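Local coordinates for C24 protein (Bizionia argentinensis JUB59, PDB 6OV6) that is of unknown function but probably forms the receptor-binding tip of a long tail fibre from a temperate bacteriophage, and binds manganese, at residues K43-S48 with G55-N60; F64-G69 with S73-L78. All coordinates share one frame; numbering follows the deposited sequence.

Interaction 1 of 2, residues K43-S48 with G55-N60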
ATOM      1  N   LYS A  43      24.904   4.213 -33.960  1.00 29.22           N
ATOM      2  CA  LYS A  43      25.596   2.943 -33.893  1.00 29.22           C
ATOM      3  C   LYS A  43      27.057   3.169 -33.482  1.00 34.84           C
ATOM      4  O   LYS A  43      27.634   4.196 -33.822  1.00 33.58           O
ATOM      5  CB  LYS A  43      25.514   2.292 -35.289  1.00 30.58           C
ATOM      6  CG  LYS A  43      25.944   0.829 -35.347  1.00 36.83           C
ATOM      7  CD  LYS A  43      25.915   0.328 -36.791  1.00 45.34           C
ATOM      8  CE  LYS A  43      26.551  -1.044 -36.916  1.00 53.63           C
ATOM      9  NZ  LYS A  43      25.771  -2.095 -36.196  1.00 63.34           N
ATOM     10  N   GLY A  44      27.635   2.201 -32.767  1.00 32.60           N
ATOM     11  CA  GLY A  44      29.036   2.218 -32.356  1.00 31.58           C
ATOM     12  C   GLY A  44      29.375   3.320 -31.384  1.00 34.77           C
ATOM     13  O   GLY A  44      28.578   3.621 -30.486  1.00 33.79           O
ATOM     14  N   CYS A  45      30.554   3.960 -31.571  1.00 30.78           N
ATOM     15  CA  CYS A  45      31.058   5.019 -30.679  1.00 31.77           C
ATOM     16  C   CYS A  45      31.111   4.547 -29.228  1.00 39.58           C
ATOM     17  O   CYS A  45      30.694   5.263 -28.315  1.00 38.56           O
ATOM     18  CB  CYS A  45      30.279   6.328 -30.838  1.00 31.94           C
ATOM     19  SG  CYS A  45      29.953   6.771 -32.556  1.00 35.36           S
ATOM     20  N   VAL A  46      31.639   3.328 -29.044  1.00 40.65           N
ATOM     21  CA  VAL A  46      31.779   2.626 -27.759  1.00 42.41           C
ATOM     22  C   VAL A  46      33.138   2.949 -27.114  1.00 47.57           C
ATOM     23  O   VAL A  46      34.174   2.879 -27.783  1.00 44.85           O
ATOM     24  CB  VAL A  46      31.514   1.092 -27.919  1.00 47.61           C
ATOM     25  CG1 VAL A  46      31.652   0.347 -26.591  1.00 47.81           C
ATOM     26  CG2 VAL A  46      30.128   0.834 -28.524  1.00 47.43           C
ATOM     27  N   VAL A  47      33.108   3.334 -25.823  1.00 48.05           N
ATOM     28  CA  VAL A  47      34.289   3.690 -25.029  1.00 50.11           C
ATOM     29  C   VAL A  47      35.089   2.446 -24.637  1.00 57.33           C
ATOM     30  O   VAL A  47      34.523   1.476 -24.123  1.00 56.86           O
ATOM     31  CB  VAL A  47      33.978   4.644 -23.825  1.00 55.27           C
ATOM     32  CG1 VAL A  47      32.855   4.103 -22.929  1.00 56.09           C
ATOM     33  CG2 VAL A  47      35.230   4.961 -22.998  1.00 54.99           C
ATOM     34  N   SER A  48      36.403   2.485 -24.897  1.00 55.97           N
ATOM     35  CA  SER A  48      37.336   1.409 -24.564  1.00 56.62           C
ATOM     36  C   SER A  48      38.612   2.063 -24.037  1.00 60.32           C
ATOM     37  O   SER A  48      39.527   2.365 -24.811  1.00 60.53           O
ATOM     38  CB  SER A  48      37.608   0.533 -25.785  1.00 61.09           C
ATOM     39  OG  SER A  48      37.857  -0.802 -25.377  1.00 72.64           O
ATOM     40  N   GLY A  55      31.712   4.825 -35.587  1.00 31.51           N
ATOM     41  CA  GLY A  55      30.282   4.607 -35.511  1.00 29.87           C
ATOM     42  C   GLY A  55      29.534   5.461 -36.492  1.00 32.26           C
ATOM     43  O   GLY A  55      30.047   5.789 -37.575  1.00 30.35           O
ATOM     44  N   VAL A  56      28.279   5.759 -36.128  1.00 26.55           N
ATOM     45  CA  VAL A  56      27.373   6.569 -36.936  1.00 25.40           C
ATOM     46  C   VAL A  56      26.628   7.487 -35.980  1.00 28.46           C
ATOM     47  O   VAL A  56      26.155   7.047 -34.916  1.00 26.76           O
ATOM     48  CB  VAL A  56      26.404   5.732 -37.835  1.00 28.38           C
ATOM     49  CG1 VAL A  56      25.376   6.613 -38.534  1.00 27.62           C
ATOM     50  CG2 VAL A  56      27.179   4.912 -38.866  1.00 28.70           C
ATOM     51  N   VAL A  57      26.575   8.786 -36.347  1.00 24.92           N
ATOM     52  CA  VAL A  57      25.901   9.802 -35.534  1.00 24.44           C
ATOM     53  C   VAL A  57      24.867  10.565 -36.364  1.00 26.41           C
ATOM     54  O   VAL A  57      24.869  10.491 -37.594  1.00 25.53           O
ATOM     55  CB  VAL A  57      26.904  10.758 -34.811  1.00 26.80           C
ATOM     56  CG1 VAL A  57      27.761   9.996 -33.796  1.00 26.40           C
ATOM     57  CG2 VAL A  57      27.768  11.564 -35.813  1.00 25.63           C
ATOM     58  N   TYR A  58      24.009  11.311 -35.688  1.00 22.96           N
ATOM     59  CA  TYR A  58      22.992  12.130 -36.353  1.00 22.66           C
ATOM     60  C   TYR A  58      23.078  13.536 -35.786  1.00 25.07           C
ATOM     61  O   TYR A  58      22.949  13.709 -34.574  1.00 24.30           O
ATOM     62  CB  TYR A  58      21.596  11.555 -36.108  1.00 23.52           C
ATOM     63  CG  TYR A  58      20.498  12.397 -36.719  1.00 22.33           C
ATOM     64  CD1 TYR A  58      20.333  12.467 -38.100  1.00 23.58           C
ATOM     65  CD2 TYR A  58      19.606  13.106 -35.917  1.00 22.60           C
ATOM     66  CE1 TYR A  58      19.314  13.235 -38.669  1.00 23.91           C
ATOM     67  CE2 TYR A  58      18.573  13.857 -36.473  1.00 23.18           C
ATOM     68  CZ  TYR A  58      18.428  13.915 -37.851  1.00 31.21           C
ATOM     69  OH  TYR A  58      17.399  14.633 -38.417  1.00 32.82           O
ATOM     70  N   ILE A  59      23.355  14.537 -36.641  1.00 23.88           N
ATOM     71  CA  ILE A  59      23.461  15.944 -36.200  1.00 26.47           C
ATOM     72  C   ILE A  59      22.772  16.790 -37.220  1.00 28.26           C
ATOM     73  O   ILE A  59      23.057  16.662 -38.418  1.00 26.77           O
ATOM     74  CB  ILE A  59      24.932  16.491 -36.066  1.00 31.05           C
ATOM     75  CG1 ILE A  59      25.901  15.453 -35.531  1.00 32.35           C
ATOM     76  CG2 ILE A  59      24.977  17.835 -35.288  1.00 33.59           C
ATOM     77  CD1 ILE A  59      27.357  15.738 -35.820  1.00 42.70           C
ATOM     78  N   ASN A  60      21.913  17.698 -36.743  1.00 25.92           N
ATOM     79  CA  ASN A  60      21.223  18.697 -37.559  1.00 27.25           C
ATOM     80  C   ASN A  60      20.746  18.195 -38.932  1.00 33.24           C
ATOM     81  O   ASN A  60      21.161  18.720 -39.978  1.00 34.70           O
ATOM     82  CB  ASN A  60      22.115  19.940 -37.694  1.00 28.81           C
ATOM     83  CG  ASN A  60      22.477  20.598 -36.388  1.00 46.02           C
ATOM     84  OD1 ASN A  60      21.785  20.476 -35.369  1.00 35.01           O
ATOM     85  ND2 ASN A  60      23.595  21.277 -36.391  1.00 43.79           N
TER

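Interaction 2 of 2, residues F64-G69 with S73-L78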
ATOM      1  N   PHE A  64      25.758  10.776 -40.218  1.00 23.56           N
ATOM      2  CA  PHE A  64      27.185  10.745 -40.546  1.00 24.53           C
ATOM      3  C   PHE A  64      27.904   9.546 -40.030  1.00 26.27           C
ATOM      4  O   PHE A  64      27.677   9.133 -38.892  1.00 25.95           O
ATOM      5  CB  PHE A  64      27.933  11.954 -39.926  1.00 25.98           C
ATOM      6  CG  PHE A  64      27.627  13.322 -40.472  1.00 27.46           C
ATOM      7  CD1 PHE A  64      28.110  13.718 -41.715  1.00 29.24           C
ATOM      8  CD2 PHE A  64      26.853  14.221 -39.744  1.00 29.16           C
ATOM      9  CE1 PHE A  64      27.832  14.986 -42.216  1.00 28.83           C
ATOM     10  CE2 PHE A  64      26.575  15.487 -40.249  1.00 31.13           C
ATOM     11  CZ  PHE A  64      27.093  15.867 -41.471  1.00 27.94           C
ATOM     12  N   LYS A  65      28.924   9.099 -40.796  1.00 25.74           N
ATOM     13  CA  LYS A  65      29.899   8.127 -40.317  1.00 26.09           C
ATOM     14  C   LYS A  65      30.720   8.917 -39.266  1.00 29.44           C
ATOM     15  O   LYS A  65      30.992  10.113 -39.458  1.00 29.26           O
ATOM     16  CB  LYS A  65      30.850   7.675 -41.444  1.00 30.61           C
ATOM     17  CG  LYS A  65      30.215   6.706 -42.437  1.00 49.21           C
ATOM     18  CD  LYS A  65      30.989   6.634 -43.757  1.00 61.66           C
ATOM     19  CE  LYS A  65      30.187   5.954 -44.848  1.00 71.40           C
ATOM     20  NZ  LYS A  65      30.891   5.999 -46.156  1.00 85.65           N
ATOM     21  N   PHE A  66      31.051   8.261 -38.153  1.00 26.24           N
ATOM     22  CA  PHE A  66      31.848   8.825 -37.081  1.00 26.03           C
ATOM     23  C   PHE A  66      33.174   8.098 -37.083  1.00 32.06           C
ATOM     24  O   PHE A  66      33.203   6.853 -37.061  1.00 32.11           O
ATOM     25  CB  PHE A  66      31.160   8.689 -35.706  1.00 27.08           C
ATOM     26  CG  PHE A  66      31.992   9.235 -34.564  1.00 28.57           C
ATOM     27  CD1 PHE A  66      31.960  10.587 -34.243  1.00 31.01           C
ATOM     28  CD2 PHE A  66      32.823   8.398 -33.820  1.00 29.02           C
ATOM     29  CE1 PHE A  66      32.733  11.098 -33.190  1.00 31.28           C
ATOM     30  CE2 PHE A  66      33.581   8.906 -32.748  1.00 31.87           C
ATOM     31  CZ  PHE A  66      33.531  10.253 -32.442  1.00 30.49           C
ATOM     32  N   VAL A  67      34.266   8.872 -37.093  1.00 30.25           N
ATOM     33  CA  VAL A  67      35.621   8.312 -37.037  1.00 31.41           C
ATOM     34  C   VAL A  67      36.129   8.506 -35.605  1.00 35.57           C
ATOM     35  O   VAL A  67      36.306   9.635 -35.149  1.00 35.68           O
ATOM     36  CB  VAL A  67      36.580   8.907 -38.114  1.00 34.57           C
ATOM     37  CG1 VAL A  67      38.027   8.401 -37.917  1.00 34.31           C
ATOM     38  CG2 VAL A  67      36.088   8.576 -39.520  1.00 33.80           C
ATOM     39  N   GLY A  68      36.292   7.399 -34.895  1.00 34.21           N
ATOM     40  CA  GLY A  68      36.770   7.416 -33.521  1.00 34.82           C
ATOM     41  C   GLY A  68      38.274   7.554 -33.412  1.00 41.70           C
ATOM     42  O   GLY A  68      38.953   7.911 -34.380  1.00 42.29           O
ATOM     43  N   GLY A  69      38.774   7.258 -32.225  1.00 40.19           N
ATOM     44  CA  GLY A  69      40.184   7.339 -31.854  1.00 40.19           C
ATOM     45  C   GLY A  69      40.270   7.731 -30.398  1.00 43.60           C
ATOM     46  O   GLY A  69      39.373   7.378 -29.624  1.00 42.98           O
ATOM     47  N   SER A  73      36.952  15.992 -25.832  1.00 36.91           N
ATOM     48  CA  SER A  73      35.750  16.629 -25.311  1.00 36.08           C
ATOM     49  C   SER A  73      34.836  17.171 -26.402  1.00 36.36           C
ATOM     50  O   SER A  73      33.669  17.437 -26.126  1.00 35.86           O
ATOM     51  CB  SER A  73      36.094  17.720 -24.300  1.00 39.39           C
ATOM     52  OG  SER A  73      36.911  18.732 -24.856  1.00 54.36           O
ATOM     53  N   ARG A  74      35.369  17.359 -27.627  1.00 32.78           N
ATOM     54  CA  ARG A  74      34.610  17.921 -28.749  1.00 31.31           C
ATOM     55  C   ARG A  74      34.719  17.137 -30.037  1.00 32.20           C
ATOM     56  O   ARG A  74      35.701  16.443 -30.273  1.00 30.93           O
ATOM     57  CB  ARG A  74      34.927  19.419 -28.987  1.00 31.41           C
ATOM     58  CG  ARG A  74      34.772  20.281 -27.732  1.00 35.03           C
ATOM     59  CD  ARG A  74      34.981  21.753 -27.974  1.00 38.32           C
ATOM     60  NE  ARG A  74      33.802  22.379 -28.574  1.00 38.96           N
ATOM     61  CZ  ARG A  74      32.750  22.807 -27.885  1.00 46.03           C
ATOM     62  NH1 ARG A  74      32.700  22.650 -26.566  1.00 40.91           N
ATOM     63  NH2 ARG A  74      31.721  23.360 -28.511  1.00 36.49           N
ATOM     64  N   VAL A  75      33.680  17.259 -30.883  1.00 27.50           N
ATOM     65  CA  VAL A  75      33.612  16.627 -32.198  1.00 26.90           C
ATOM     66  C   VAL A  75      33.252  17.680 -33.231  1.00 27.80           C
ATOM     67  O   VAL A  75      32.690  18.729 -32.894  1.00 27.68           O
ATOM     68  CB  VAL A  75      32.670  15.372 -32.288  1.00 28.58           C
ATOM     69  CG1 VAL A  75      33.183  14.237 -31.405  1.00 28.05           C
ATOM     70  CG2 VAL A  75      31.206  15.708 -31.972  1.00 27.12           C
ATOM     71  N   LYS A  76      33.536  17.390 -34.495  1.00 25.01           N
ATOM     72  CA  LYS A  76      33.141  18.299 -35.560  1.00 25.24           C
ATOM     73  C   LYS A  76      32.915  17.579 -36.856  1.00 28.24           C
ATOM     74  O   LYS A  76      33.429  16.480 -37.038  1.00 26.62           O
ATOM     75  CB  LYS A  76      34.039  19.559 -35.664  1.00 27.98           C
ATOM     76  CG  LYS A  76      35.094  19.579 -36.742  1.00 40.14           C
ATOM     77  CD  LYS A  76      36.105  20.700 -36.540  1.00 39.15           C
ATOM     78  CE  LYS A  76      35.571  22.071 -36.834  1.00 42.53           C
ATOM     79  NZ  LYS A  76      36.628  23.108 -36.630  1.00 49.41           N
ATOM     80  N   ILE A  77      32.133  18.195 -37.750  1.00 25.33           N
ATOM     81  CA  ILE A  77      31.939  17.663 -39.084  1.00 26.11           C
ATOM     82  C   ILE A  77      33.176  18.097 -39.885  1.00 30.63           C
ATOM     83  O   ILE A  77      33.426  19.291 -39.988  1.00 31.33           O
ATOM     84  CB  ILE A  77      30.613  18.192 -39.722  1.00 29.05           C
ATOM     85  CG1 ILE A  77      29.356  17.661 -38.937  1.00 28.85           C
ATOM     86  CG2 ILE A  77      30.551  17.852 -41.237  1.00 31.28           C
ATOM     87  CD1 ILE A  77      28.091  18.539 -39.095  1.00 33.21           C
ATOM     88  N   LEU A  78      33.950  17.137 -40.417  1.00 28.97           N
ATOM     89  CA  LEU A  78      35.106  17.427 -41.259  1.00 28.92           C
ATOM     90  C   LEU A  78      34.778  17.120 -42.709  1.00 32.00           C
ATOM     91  O   LEU A  78      33.946  16.256 -42.997  1.00 29.92           O
ATOM     92  CB  LEU A  78      36.355  16.629 -40.851  1.00 29.31           C
ATOM     93  CG  LEU A  78      37.035  17.003 -39.534  1.00 34.42           C
ATOM     94  CD1 LEU A  78      38.382  16.327 -39.464  1.00 34.34           C
ATOM     95  CD2 LEU A  78      37.271  18.525 -39.411  1.00 35.23           C
TER

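Interaction 1 of 2, residues K43-S48 with G55-N60
K43 and V56 meet through flat peptide groups, with no ring or side-chain plane involved. V56 N donates to K43 O at 2.9 Å; the K43 N-H returns to the V56 carbonyl, K43 N lying 3.2 Å from V56 O. These two bonds make an antiparallel hydrogen-bonded pair. The K43 and V56 side chains start on the same face of the sheet, CB of K43 4.4 Å from CB of V56, before the lysine chain leads away. The next pair, G44 with G55, is non-hydrogen-bonded and tight, the CA of G44 only 4.1 Å from the CA of G55. With no side chain on G55, K43 O comes within 3.2 Å of G55 CA as a CA-H...O contact, and C45 SG sits 3.7 Å from that same carbon. The C45 thiol lies beside its own backbone N (chi1 -44°), which turns the sulfur toward G55 and brings SG to 4.1 Å from V57 CG1. Positive phi at both G44 and C45 bends the chain just after the corner at K43. From this bend the chain continues as strand 44-48, one arm of a beta hairpin with strand 51-59, with backbone hydrogen bonds joining C45 with D54 and V46 with T53. The ammonium of K43 reaches E34 of the second subunit in a salt bridge, and V56 packs on A31 of that subunit. On the other face, the V57 side chain touches V100 of strand 96-102, F64 of strand 62-70 and the loop residue F114.

Interaction 2 of 2, residues F64-G69 with S73-L78
The side chains of F64 and I77 lie roughly perpendicular, the isoleucine meeting the far end of the ring obliquely. I77 CD1 lies 3.6 Å from F64 CE2, I77 CG1 is 3.8 Å from F64 CZ, and the other branch, I77 CG2, comes within 4.0 Å of F64 CZ. Two residues on from F64 and two back from I77, V75 CG1 meets F66 at the ring edge, in the ring plane, 3.6 Å from CE1 of F66. The F66 ring gets there because CG extends directly opposite the backbone N (chi1 178°), carrying CE1 across to the valine. No hydrogen bond joins 64-69 to 73-78, and even F64 and I77 keep their CA atoms 8.5 Å apart: in this mixed sheet the two strands, successive in the chain, both pair with strand 96-102, strand 62-70 parallel to it and strand 74-81 antiparallel. Around the contact, F66 stacks on W111 and meets F102 edge-to-face, while V75 touches W111, F114 and F102. F64 packs on R98 and V100, and the backbones of K65 and V67 hydrogen-bond to V100.

Interactions 1 and 2 follow each other along the chain, their centres about 8 Å apart, and are joined edge to edge where strand 51-59 pairs with strand 62-70. Probable hydrogen bonds run from F66 N to G55 O at 2.7 Å and from F64 N to V57 O at 2.8 Å. The C45 thiol of interaction 1 also packs on the F66 ring of interaction 2, C45 SG 3.5 Å from F66 CD2, so the sulfur and V75 CG1 both touch one phenylalanine. V57 and V75 share F114 as a neighbour. Both contacts lie in the same sheet, away from the manganese site of H252 and H254.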